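Local coordinates for uncharacterized protein Rv1825/MT1873 (Mycobacterium tuberculosis, PDB 3GMG) that has no known function but belongs to the DUF881 (UPF0749) family, this construct being the C-terminal part of a protein probably associated with the cell membrane, at residues T114-M119 against V138-R143; V38-D43 against N59-A64; I69-A74 against V78-D83; E52-V57 against Y104-I109; P47-E52 against K130-R135. One frame throughout, in Å; residues are numbered along the deposited sequence. Where two conformers were deposited one is given.

Contact 1: T114-M119 against V138-R143; sequences TLAAAM and VQQADR
Ala116 and Met119 of the helix 114-119 pack on Val138 and Gln140 of the edge strand 138-141. The two axes run almost antiparallel, at 169°, and come within 9.0 Å of each other.

The apolar contacts come first. Val138 points both of its methyls at the helix and spans one turn of it. Its CG1 lies anti to the backbone N (chi1 -179°) and meets Ala116, with Ala116 CB to Val138 CG1 at 4.0 Å. Val138 CG2 lies 4.0 Å from Met119 CB, one turn on. Met119 touches the strand only with the base of its side chain. Beyond CG the chain bends at chi2 and chi3, and its sulfur end turns away, toward Leu61 of helix 51-63 and Ile40 of strand 37-43.

The polar side chain is Gln140. Its chain is extended beyond CG and runs alongside the small Ala116. Gln140 NE2 ends 3.6 Å from Ala116 CB, a van der Waals contact of an amide with a methyl. The same side chain also lies on Pro112 and Pro113 at the start of the helix.

On the far side of the strand, Gln139 NE2 donates to Gln140 O at 2.9 Å, nearly straight at 171°.

No hydrogen bond joins the two segments. Packing alone holds the helix to this end of the strand: Val138 and the helix side chains form the apolar part, and the amide of Gln140 forms the margin toward solvent.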
# COMPACT_ATOMS: atom_id res chain seq x y z
N THR A 114 -0.76 22.46 5.09
CA THR A 114 -0.19 21.26 5.70
C THR A 114 0.70 20.53 4.70
O THR A 114 1.80 20.09 5.04
CB THR A 114 -1.26 20.30 6.21
OG1 THR A 114 -2.18 21.03 7.04
CG2 THR A 114 -0.65 19.17 7.01
N LEU A 115 0.20 20.39 3.46
CA LEU A 115 1.00 19.76 2.41
C LEU A 115 2.27 20.56 2.16
O LEU A 115 3.33 19.99 2.02
CB LEU A 115 0.18 19.66 1.11
CG LEU A 115 -1.06 18.77 1.21
CD1 LEU A 115 -1.97 18.93 -0.02
CD2 LEU A 115 -0.71 17.31 1.40
N ALA A 116 2.17 21.89 2.12
CA ALA A 116 3.36 22.72 1.94
C ALA A 116 4.33 22.59 3.10
O ALA A 116 5.54 22.51 2.89
CB ALA A 116 2.98 24.18 1.72
N ALA A 117 3.81 22.56 4.32
CA ALA A 117 4.66 22.38 5.51
C ALA A 117 5.46 21.09 5.42
O ALA A 117 6.66 21.09 5.73
CB ALA A 117 3.82 22.40 6.79
N ALA A 118 4.81 20.00 4.99
CA ALA A 118 5.49 18.72 4.85
C ALA A 118 6.67 18.85 3.91
O ALA A 118 7.75 18.33 4.17
CB ALA A 118 4.54 17.62 4.39
N MET A 119 6.45 19.54 2.79
CA MET A 119 7.54 19.72 1.84
C MET A 119 8.73 20.47 2.41
O MET A 119 9.85 20.24 1.98
CB MET A 119 7.06 20.40 0.55
CG MET A 119 6.16 19.55 -0.34
SD MET A 119 6.84 17.99 -0.99
CE MET A 119 6.07 16.99 0.23
N VAL A 138 6.73 24.88 -4.67
CA VAL A 138 5.50 24.40 -4.05
C VAL A 138 4.43 25.47 -4.18
O VAL A 138 4.56 26.55 -3.60
CB VAL A 138 5.75 24.09 -2.55
CG1 VAL A 138 4.48 23.57 -1.91
CG2 VAL A 138 6.85 23.06 -2.39
N GLN A 139 3.39 25.19 -4.94
CA GLN A 139 2.30 26.13 -5.16
C GLN A 139 1.04 25.63 -4.44
O GLN A 139 0.46 24.62 -4.81
CB GLN A 139 2.02 26.28 -6.66
CG GLN A 139 0.82 27.16 -7.01
CD GLN A 139 1.09 28.61 -6.70
OE1 GLN A 139 1.93 29.24 -7.36
NE2 GLN A 139 0.46 29.14 -5.65
N GLN A 140 0.60 26.38 -3.43
CA GLN A 140 -0.69 26.13 -2.82
C GLN A 140 -1.79 26.63 -3.74
O GLN A 140 -1.65 27.68 -4.39
CB GLN A 140 -0.80 26.82 -1.46
CG GLN A 140 0.20 26.29 -0.45
CD GLN A 140 0.08 26.95 0.92
OE1 GLN A 140 -1.02 27.17 1.41
NE2 GLN A 140 1.21 27.26 1.53
N ALA A 141 -2.89 25.89 -3.81
CA ALA A 141 -3.97 26.22 -4.73
C ALA A 141 -5.33 25.90 -4.13
O ALA A 141 -5.53 24.87 -3.50
CB ALA A 141 -3.78 25.49 -6.06
N ASP A 142 -6.28 26.78 -4.37
CA ASP A 142 -7.65 26.53 -3.93
C ASP A 142 -8.31 25.38 -4.69
O ASP A 142 -9.27 24.78 -4.22
CB ASP A 142 -8.48 27.80 -4.05
CG ASP A 142 -8.11 28.87 -3.03
OD1 ASP A 142 -7.40 28.56 -2.04
OD2 ASP A 142 -8.53 30.03 -3.22
N ARG A 143 -7.79 25.04 -5.87
CA ARG A 143 -8.28 23.92 -6.66
C ARG A 143 -7.16 23.27 -7.44
O ARG A 143 -6.47 23.92 -8.22
CB ARG A 143 -9.35 24.36 -7.67
CG ARG A 143 -9.83 23.25 -8.57
CD ARG A 143 -10.93 23.70 -9.52
NE ARG A 143 -11.12 22.72 -10.56
CZ ARG A 143 -11.85 22.92 -11.65
NH1 ARG A 143 -12.46 24.10 -11.84
NH2 ARG A 143 -11.96 21.96 -12.56

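Contact 2: V38-D43 against N59-A64; sequences VMITID and NELRAA
This is helix-on-sheet packing on an antiparallel sheet, in an alpha+beta arrangement. Leu61 of helix 51-63 meets Val38 and Ile40 of strand 37-43. All three residues are buried, and the contact is wholly apolar.

Leu61 and Ile40 reach toward each other tip to tip. Leu61 CG stands anti to its carbonyl carbon (chi1 -67°), and this holds the isobutyl fork out toward the sheet. The Ile40 tip faces the fork and touches both prongs: Ile40 CD1 is 3.7 Å from Leu61 CD1 and 3.8 Å from Leu61 CD2. Both prongs are therefore used by one methyl. Val38, two residues back on the same face of the strand, adds a looser touch from Val38 CG2 to Leu61 CD2, at 4.3 Å.

Strand 37-43 lies between strands 104-109 and 135-141, with backbone bonds to both. Ile106 of the first also touches Leu61, and so does Ala66 from the loop that follows the helix. Helix 112-119 lies beside helix 51-63, where Met119 reaches Ile40 and Leu61, and Leu115 covers Val38. Leu61 thus packs among side chains from two strands, a loop and a second helix.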
# COMPACT_ATOMS: atom_id res chain seq x y z
N VAL A 38 -1.86 21.20 -3.49
CA VAL A 38 -0.61 21.78 -3.96
C VAL A 38 -0.21 21.21 -5.31
O VAL A 38 -0.62 20.10 -5.68
CB VAL A 38 0.55 21.58 -2.98
CG1 VAL A 38 0.24 22.27 -1.66
CG2 VAL A 38 0.87 20.07 -2.78
N MET A 39 0.55 22.01 -6.05
CA MET A 39 1.33 21.55 -7.19
C MET A 39 2.79 21.73 -6.84
O MET A 39 3.23 22.83 -6.45
CB MET A 39 0.98 22.34 -8.44
CG MET A 39 1.78 21.95 -9.68
SD MET A 39 1.27 22.73 -11.28
CE MET A 39 1.73 24.37 -10.90
N ILE A 40 3.54 20.66 -6.99
CA ILE A 40 4.96 20.62 -6.68
C ILE A 40 5.69 20.42 -7.99
O ILE A 40 5.43 19.47 -8.71
CB ILE A 40 5.29 19.43 -5.76
CG1 ILE A 40 4.45 19.51 -4.48
CG2 ILE A 40 6.80 19.39 -5.46
CD1 ILE A 40 4.29 18.22 -3.77
N THR A 41 6.59 21.34 -8.31
CA THR A 41 7.46 21.21 -9.48
C THR A 41 8.86 20.84 -9.02
O THR A 41 9.39 21.44 -8.08
CB THR A 41 7.52 22.50 -10.26
OG1 THR A 41 6.20 22.89 -10.62
CG2 THR A 41 8.38 22.32 -11.50
N ILE A 42 9.45 19.83 -9.65
CA ILE A 42 10.83 19.43 -9.38
C ILE A 42 11.64 19.57 -10.67
O ILE A 42 11.38 18.86 -11.65
CB ILE A 42 10.94 17.98 -8.87
CG1 ILE A 42 10.22 17.85 -7.53
CG2 ILE A 42 12.42 17.61 -8.70
CD1 ILE A 42 10.19 16.45 -6.95
N ASP A 43 12.56 20.53 -10.67
CA ASP A 43 13.52 20.66 -11.75
C ASP A 43 14.78 19.92 -11.34
O ASP A 43 15.29 20.11 -10.22
CB ASP A 43 13.81 22.13 -12.04
CG ASP A 43 14.52 22.34 -13.38
OD1 ASP A 43 13.94 21.96 -14.43
OD2 ASP A 43 15.62 22.89 -13.37
N ASN A 59 5.40 9.87 0.24
CA ASN A 59 5.14 9.54 1.64
C ASN A 59 4.99 10.77 2.51
O ASN A 59 4.19 10.77 3.46
CB ASN A 59 6.24 8.62 2.18
CG ASN A 59 6.09 7.19 1.69
OD1 ASN A 59 4.97 6.73 1.43
ND2 ASN A 59 7.20 6.46 1.59
N GLU A 60 5.71 11.84 2.21
CA GLU A 60 5.54 13.10 2.92
C GLU A 60 4.13 13.67 2.67
O GLU A 60 3.46 14.14 3.59
CB GLU A 60 6.61 14.13 2.53
CG GLU A 60 7.97 13.77 3.11
CD GLU A 60 9.11 14.54 2.51
OE1 GLU A 60 8.90 15.67 2.03
OE2 GLU A 60 10.24 13.99 2.51
N LEU A 61 3.67 13.62 1.43
CA LEU A 61 2.34 14.11 1.09
C LEU A 61 1.26 13.27 1.76
O LEU A 61 0.28 13.81 2.27
CB LEU A 61 2.13 14.16 -0.43
CG LEU A 61 2.98 15.20 -1.17
CD1 LEU A 61 2.91 14.92 -2.68
CD2 LEU A 61 2.55 16.62 -0.82
N ARG A 62 1.44 11.95 1.75
CA ARG A 62 0.52 11.06 2.47
C ARG A 62 0.49 11.38 3.94
O ARG A 62 -0.60 11.43 4.55
CB ARG A 62 0.93 9.62 2.29
CG ARG A 62 0.67 9.09 0.96
CD ARG A 62 1.26 7.71 0.86
NE ARG A 62 0.86 7.03 -0.36
CZ ARG A 62 1.55 6.06 -0.95
NH1 ARG A 62 2.71 5.64 -0.45
NH2 ARG A 62 1.08 5.52 -2.06
N ALA A 63 1.67 11.61 4.54
CA ALA A 63 1.76 11.95 5.96
C ALA A 63 0.86 13.14 6.25
O ALA A 63 0.02 13.08 7.15
CB ALA A 63 3.22 12.24 6.40
N ALA A 64 0.94 14.17 5.38
CA ALA A 64 0.26 15.44 5.54
C ALA A 64 -1.22 15.40 5.16
O ALA A 64 -1.87 16.45 5.10
CB ALA A 64 0.97 16.51 4.67

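Contact 3: I69-A74 against V78-D83; sequences IQINDA and VRVGVD
Ile69 and Val80 cross each other at an angle on one side of a beta hairpin, while Gln70 and Arg79 lie on the opposite face. Ile69 CG2, anti to its backbone N, packs on Val80 CG2 at 3.7 Å. The same valine methyl serves a second isoleucine: Ile71 comes over from two residues on, and Ile71 CD1 lies 3.8 Å from Val80 CG2. Val80 is thus wedged against both isoleucines. Val78 is turned to the same face as Ile71.

In Arg79 the bend at chi2 (63°) carries CD across to the neighbouring strand, with Arg79 CD 3.6 Å from Ile69 O. Arg79 NE donates to a water oxygen at 2.9 Å, which lies in the guanidinium plane. That water also accepts from Ile69 N and donates to Val80 O, so it ties the two strands together where the hairpin opens. Arg79 NH2 bonds to Ala148 O and Val31 O. Gln70 runs extended, and Gln70 NE2 donates to Asn72 OD1 at 2.9 Å, in the carbonyl plane and on a lone pair. Its OE1 takes the backbone N of Ala148.

The backbone sets this register. Ile71 and Val78 are an antiparallel hydrogen-bonded pair, and Gln70 and Arg79 a non-hydrogen-bonded one. A further backbone bond, Val80 N to Ile69 O, follows at 2.9 Å.

Strand 77-79 is an outermost strand of the five-stranded sheet, and strand 68-72 joins it to strand 104-109. Helix 51-63 covers the aliphatic face through Ile58, Leu61 and Arg62. Strand 143-146 lies against Gln70 and Arg79.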
# COMPACT_ATOMS: atom_id res chain seq x y z
N ILE A 69 -3.13 11.84 -5.26
CA ILE A 69 -1.81 12.26 -5.73
C ILE A 69 -1.63 11.80 -7.16
O ILE A 69 -1.97 10.66 -7.51
CB ILE A 69 -0.66 11.70 -4.85
CG1 ILE A 69 -0.83 12.12 -3.39
CG2 ILE A 69 0.73 12.17 -5.35
CD1 ILE A 69 0.18 11.44 -2.45
N GLN A 70 -1.11 12.70 -8.00
CA GLN A 70 -0.77 12.38 -9.38
C GLN A 70 0.64 12.86 -9.66
O GLN A 70 1.01 13.95 -9.28
CB GLN A 70 -1.75 13.10 -10.30
CG GLN A 70 -1.57 12.85 -11.78
CD GLN A 70 -2.71 13.41 -12.58
OE1 GLN A 70 -3.89 13.21 -12.26
NE2 GLN A 70 -2.37 14.07 -13.68
N ILE A 71 1.43 12.03 -10.35
CA ILE A 71 2.79 12.42 -10.76
C ILE A 71 2.80 12.58 -12.27
O ILE A 71 2.43 11.65 -12.97
CB ILE A 71 3.81 11.38 -10.32
CG1 ILE A 71 3.78 11.23 -8.79
CG2 ILE A 71 5.22 11.77 -10.79
CD1 ILE A 71 4.60 10.08 -8.26
N ASN A 72 3.21 13.75 -12.75
CA ASN A 72 3.28 14.07 -14.18
C ASN A 72 4.72 14.32 -14.60
O ASN A 72 5.55 14.80 -13.82
CB ASN A 72 2.53 15.36 -14.49
CG ASN A 72 1.01 15.25 -14.32
OD1 ASN A 72 0.44 14.19 -14.37
ND2 ASN A 72 0.34 16.41 -14.21
N ASP A 73 5.01 14.05 -15.87
CA ASP A 73 6.13 14.72 -16.55
C ASP A 73 5.55 15.44 -17.75
O ASP A 73 4.34 15.65 -17.81
CB ASP A 73 7.31 13.79 -16.85
CG ASP A 73 7.09 12.84 -18.02
OD1 ASP A 73 5.96 12.73 -18.56
OD2 ASP A 73 8.08 12.18 -18.40
N ALA A 74 6.39 15.85 -18.70
CA ALA A 74 5.90 16.63 -19.83
C ALA A 74 4.87 15.87 -20.67
O ALA A 74 4.07 16.51 -21.36
CB ALA A 74 7.07 17.08 -20.72
N VAL A 78 0.64 9.61 -13.86
CA VAL A 78 0.40 8.41 -13.06
C VAL A 78 -0.42 8.79 -11.84
O VAL A 78 -0.06 9.69 -11.10
CB VAL A 78 1.70 7.75 -12.61
CG1 VAL A 78 1.40 6.46 -11.83
CG2 VAL A 78 2.60 7.44 -13.82
N ARG A 79 -1.54 8.10 -11.65
CA ARG A 79 -2.35 8.23 -10.44
C ARG A 79 -1.72 7.36 -9.37
O ARG A 79 -1.59 6.15 -9.55
CB ARG A 79 -3.77 7.75 -10.72
CG ARG A 79 -4.70 7.82 -9.50
CD ARG A 79 -4.90 9.26 -9.01
NE ARG A 79 -5.97 9.36 -8.02
CZ ARG A 79 -7.27 9.40 -8.29
NH1 ARG A 79 -8.15 9.44 -7.28
NH2 ARG A 79 -7.70 9.36 -9.55
N VAL A 80 -1.33 7.96 -8.27
CA VAL A 80 -0.69 7.22 -7.19
C VAL A 80 -1.73 6.43 -6.42
O VAL A 80 -2.84 6.89 -6.19
CB VAL A 80 0.07 8.17 -6.23
CG1 VAL A 80 0.63 7.41 -5.03
CG2 VAL A 80 1.20 8.86 -6.97
N GLY A 81 -1.34 5.21 -6.05
CA GLY A 81 -2.14 4.39 -5.14
C GLY A 81 -1.26 3.73 -4.10
O GLY A 81 -0.04 3.91 -4.08
N VAL A 82 -1.90 2.92 -3.26
CA VAL A 82 -1.25 2.37 -2.08
C VAL A 82 -0.06 1.47 -2.44
O VAL A 82 0.95 1.47 -1.74
CB VAL A 82 -2.26 1.62 -1.18
CG1 VAL A 82 -2.89 0.44 -1.93
CG2 VAL A 82 -1.59 1.17 0.11
N ASP A 83 -0.14 0.79 -3.58
CA ASP A 83 0.92 -0.09 -4.05
C ASP A 83 1.81 0.52 -5.12
O ASP A 83 2.59 -0.19 -5.76
CB ASP A 83 0.35 -1.45 -4.54
CG ASP A 83 -0.59 -1.32 -5.74
OD1 ASP A 83 -1.15 -0.23 -6.01
OD2 ASP A 83 -0.81 -2.34 -6.44
O HOH W 1 -4.21 9.19 -5.67

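Contact 4: E52-V57 against Y104-I109; sequences EVMIDV and YSILAI
Met54 of helix 51-63 reaches down to Tyr104 and Ile106 of strand 104-109. Its CB points toward the strand. CG follows anti to the backbone N (chi1 -175°), and these two carbons span the distance between layers without a close partner on the strand. Bends at chi2 and chi3 then curl the end of the chain onto the sheet. SD comes next, and Met54 SD meets Ile106 CG1 at 4.2 Å. The methyl goes furthest. Met54 CE sits over one face of the Tyr104 ring, 4.1 Å from its centroid and 24° off the ring normal. This is a CH-pi contact, offset toward the CB end of the ring, with Met54 CE to Tyr104 CG at 3.8 Å.

One turn along the helix, Val57 adds a light touch on the same isoleucine, from Val57 CG1 to Ile106 CG1 at 4.4 Å. The axes of segments 52-57 and 104-109 run 21° apart and approach to 11.5 Å. Leu93 of strand 92-95 borders both Met54 and Tyr104, and Ile71 also lies on Met54.

No hydrogen bond crosses the contact. It rests on dispersion between a thioether, an aromatic face and aliphatic branches, so burial and shape hold the helix over this strand.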
# COMPACT_ATOMS: atom_id res chain seq x y z
N GLU A 52 14.27 7.03 -4.72
CA GLU A 52 14.08 7.17 -3.28
C GLU A 52 13.50 8.53 -2.94
O GLU A 52 12.66 8.66 -2.03
CB GLU A 52 15.43 6.98 -2.56
CG GLU A 52 15.91 5.52 -2.49
CD GLU A 52 16.52 4.96 -3.79
OE1 GLU A 52 16.69 3.72 -3.84
OE2 GLU A 52 16.83 5.73 -4.74
N VAL A 53 13.95 9.56 -3.65
CA VAL A 53 13.49 10.92 -3.41
C VAL A 53 12.01 11.04 -3.81
O VAL A 53 11.23 11.66 -3.09
CB VAL A 53 14.32 11.96 -4.17
CG1 VAL A 53 13.77 13.35 -3.97
CG2 VAL A 53 15.78 11.89 -3.73
N MET A 54 11.63 10.44 -4.93
CA MET A 54 10.23 10.51 -5.35
C MET A 54 9.33 9.72 -4.40
O MET A 54 8.20 10.14 -4.08
CB MET A 54 10.06 10.07 -6.81
CG MET A 54 8.64 10.23 -7.33
SD MET A 54 8.04 11.94 -7.52
CE MET A 54 8.91 12.42 -9.03
N ILE A 55 9.82 8.59 -3.90
CA ILE A 55 9.08 7.84 -2.89
C ILE A 55 8.89 8.69 -1.62
O ILE A 55 7.80 8.72 -1.03
CB ILE A 55 9.79 6.51 -2.54
CG1 ILE A 55 9.73 5.55 -3.73
CG2 ILE A 55 9.16 5.88 -1.30
CD1 ILE A 55 10.82 4.50 -3.71
N ASP A 56 9.94 9.40 -1.21
CA ASP A 56 9.86 10.33 -0.07
C ASP A 56 8.82 11.45 -0.30
O ASP A 56 8.08 11.83 0.62
CB ASP A 56 11.21 10.98 0.25
CG ASP A 56 12.23 10.01 0.86
OD1 ASP A 56 11.86 8.90 1.29
OD2 ASP A 56 13.42 10.38 0.89
N VAL A 57 8.76 12.00 -1.51
CA VAL A 57 7.76 13.03 -1.82
C VAL A 57 6.36 12.47 -1.56
O VAL A 57 5.52 13.10 -0.92
CB VAL A 57 7.86 13.51 -3.30
CG1 VAL A 57 6.62 14.34 -3.68
CG2 VAL A 57 9.12 14.31 -3.56
N TYR A 104 9.48 17.20 -13.20
CA TYR A 104 8.30 16.50 -12.72
C TYR A 104 7.31 17.48 -12.10
O TYR A 104 7.72 18.51 -11.55
CB TYR A 104 8.68 15.46 -11.66
CG TYR A 104 9.83 14.52 -12.03
CD1 TYR A 104 11.05 14.60 -11.39
CD2 TYR A 104 9.66 13.55 -13.00
CE1 TYR A 104 12.10 13.74 -11.73
CE2 TYR A 104 10.69 12.70 -13.35
CZ TYR A 104 11.89 12.80 -12.73
OH TYR A 104 12.91 11.92 -13.08
N SER A 105 6.04 17.13 -12.15
CA SER A 105 4.97 17.90 -11.47
C SER A 105 4.18 16.92 -10.64
O SER A 105 3.74 15.89 -11.15
CB SER A 105 4.06 18.57 -12.51
OG SER A 105 3.23 19.57 -11.93
N ILE A 106 4.01 17.21 -9.35
CA ILE A 106 3.22 16.35 -8.48
C ILE A 106 2.03 17.15 -8.00
O ILE A 106 2.20 18.24 -7.46
CB ILE A 106 4.03 15.81 -7.29
CG1 ILE A 106 5.28 15.06 -7.78
CG2 ILE A 106 3.15 14.91 -6.42
CD1 ILE A 106 6.54 15.91 -7.82
N LEU A 107 0.84 16.61 -8.21
CA LEU A 107 -0.42 17.24 -7.79
C LEU A 107 -0.93 16.47 -6.60
O LEU A 107 -0.95 15.25 -6.61
CB LEU A 107 -1.45 17.19 -8.90
CG LEU A 107 -1.03 17.77 -10.25
CD1 LEU A 107 -2.06 17.44 -11.31
CD2 LEU A 107 -0.91 19.28 -10.14
N ALA A 108 -1.33 17.17 -5.55
CA ALA A 108 -1.88 16.52 -4.36
C ALA A 108 -3.05 17.33 -3.82
O ALA A 108 -2.97 18.55 -3.72
CB ALA A 108 -0.85 16.37 -3.30
N ILE A 109 -4.12 16.63 -3.48
CA ILE A 109 -5.32 17.23 -2.91
C ILE A 109 -5.31 17.02 -1.41
O ILE A 109 -5.13 15.89 -0.94
CB ILE A 109 -6.59 16.65 -3.54
CG1 ILE A 109 -6.72 17.10 -5.01
CG2 ILE A 109 -7.85 17.10 -2.76
CD1 ILE A 109 -7.74 16.33 -5.82

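Contact 5: P47-E52 against K130-R135; sequences PGVAPE and KRVGGR
Gly133 N donates to Lys130 O at 3.0 Å, closing the turn that sets Val132 against Gly48 and Val49. This bond belongs to a Schellman motif. Gly133 is its C-prime residue, with a positive phi of 85°, and Gly134 N pairs with Val129 O. The motif ends helix 125-131 and leads the chain toward strand 135-141.

Val132 sits in that turn and points at the loop that precedes helix 51-63. Both methyls rest on one face of the peptide after Gly48, CG1 toward its oxygen and CG2 over its carbon: Val132 CG1 is 3.5 Å from Gly48 O, and Val132 CG2 is 3.6 Å from Gly48 C. These are packing contacts only. Val132 CB packs on Gly48 CA at 3.9 Å, so backbone rather than a side chain meets the valine there.

Asp44 also holds the loop: one carboxylate oxygen takes Gly48 N and the other Val49 N. Ala50 then stands at the N-cap position of helix 51-63. The contact thus joins the end of one helix to the approach to another.

Val49 completes it by crossing Val132 at about a right angle, with Val49 CG2 to Val132 CG2 at 3.8 Å.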
# COMPACT_ATOMS: atom_id res chain seq x y z
N PRO A 47 20.86 15.06 -14.44
CA PRO A 47 19.86 14.80 -13.39
C PRO A 47 20.47 14.02 -12.24
O PRO A 47 21.41 13.24 -12.43
CB PRO A 47 18.83 13.94 -14.11
CG PRO A 47 19.67 13.16 -15.10
CD PRO A 47 20.70 14.11 -15.56
N GLY A 48 19.93 14.23 -11.04
CA GLY A 48 20.37 13.50 -9.87
C GLY A 48 19.29 12.95 -8.95
O GLY A 48 19.62 12.34 -7.96
N VAL A 49 18.00 13.14 -9.29
CA VAL A 49 16.93 12.74 -8.36
C VAL A 49 16.60 11.28 -8.58
O VAL A 49 16.10 10.89 -9.63
CB VAL A 49 15.67 13.64 -8.49
CG1 VAL A 49 14.49 13.06 -7.68
CG2 VAL A 49 15.98 15.06 -8.07
N ALA A 50 16.90 10.47 -7.56
CA ALA A 50 16.71 9.03 -7.63
C ALA A 50 15.30 8.62 -7.20
O ALA A 50 14.57 9.42 -6.60
CB ALA A 50 17.74 8.32 -6.75
N PRO A 51 14.91 7.37 -7.48
CA PRO A 51 13.60 6.85 -7.06
C PRO A 51 13.27 7.12 -5.59
O PRO A 51 12.12 7.43 -5.27
CB PRO A 51 13.70 5.35 -7.32
CG PRO A 51 14.72 5.23 -8.40
CD PRO A 51 15.66 6.36 -8.27
N GLU A 52 14.27 7.03 -4.72
CA GLU A 52 14.08 7.17 -3.28
C GLU A 52 13.50 8.53 -2.94
O GLU A 52 12.66 8.66 -2.03
CB GLU A 52 15.43 6.98 -2.56
CG GLU A 52 15.91 5.52 -2.49
CD GLU A 52 16.52 4.96 -3.79
OE1 GLU A 52 16.69 3.72 -3.84
OE2 GLU A 52 16.83 5.73 -4.74
N LYS A 130 17.59 19.32 -3.46
CA LYS A 130 18.57 20.38 -3.39
C LYS A 130 19.99 19.83 -3.44
O LYS A 130 20.87 20.44 -4.08
CB LYS A 130 18.39 21.21 -2.12
CG LYS A 130 17.18 22.10 -2.12
CD LYS A 130 17.05 22.80 -0.78
CE LYS A 130 15.94 23.83 -0.75
NZ LYS A 130 15.68 24.33 0.65
N ARG A 131 20.23 18.70 -2.80
CA ARG A 131 21.62 18.23 -2.66
C ARG A 131 22.18 17.73 -3.99
O ARG A 131 23.40 17.64 -4.15
CB ARG A 131 21.75 17.18 -1.55
CG ARG A 131 21.53 15.74 -1.93
CD ARG A 131 22.03 14.83 -0.78
NE ARG A 131 21.62 15.34 0.53
CZ ARG A 131 20.51 15.00 1.19
NH1 ARG A 131 19.66 14.09 0.71
NH2 ARG A 131 20.24 15.57 2.36
N VAL A 132 21.30 17.39 -4.93
CA VAL A 132 21.73 16.95 -6.26
C VAL A 132 21.62 18.08 -7.30
O VAL A 132 21.69 17.82 -8.50
CB VAL A 132 21.01 15.63 -6.70
CG1 VAL A 132 21.30 14.49 -5.74
CG2 VAL A 132 19.48 15.82 -6.84
N GLY A 133 21.47 19.32 -6.83
CA GLY A 133 21.45 20.49 -7.70
C GLY A 133 20.10 20.80 -8.32
O GLY A 133 20.00 21.60 -9.24
N GLY A 134 19.04 20.17 -7.80
CA GLY A 134 17.69 20.49 -8.27
C GLY A 134 17.00 21.56 -7.46
O GLY A 134 17.55 22.12 -6.50
N ARG A 135 15.77 21.87 -7.86
CA ARG A 135 14.94 22.91 -7.25
C ARG A 135 13.53 22.36 -7.12
O ARG A 135 13.08 21.71 -8.04
CB ARG A 135 14.85 24.14 -8.16
CG ARG A 135 15.65 25.34 -7.72
CD ARG A 135 14.95 26.61 -8.19
NE ARG A 135 14.47 26.53 -9.58
CZ ARG A 135 13.36 27.13 -10.01
NH1 ARG A 135 12.64 27.83 -9.16
NH2 ARG A 135 12.97 27.02 -11.28

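Overall arrangement
Contacts 1 to 4 reach one antiparallel five-stranded sheet, ordered 77-79, 68-72, 104-109, 37-43, 135-141. Contact 3 lies at one edge and contact 1 at the other, their centres about 17 Å apart. Contacts 2 and 4 sit between them, about 5 Å apart by centres, and share helix 51-63. Contact 5 joins loops at the start of that helix and the end of helix 125-131, its centre about 20 Å from that of contact 1. Along the chain, contact 2 closes before contacts 3 and 1 open and crosses contacts 4 and 5; contact 3 is nested within 4, and 4 within 5. Strands 37-43 and 104-109, largely inside predicted transmembrane helices, are here part of a folded sheet.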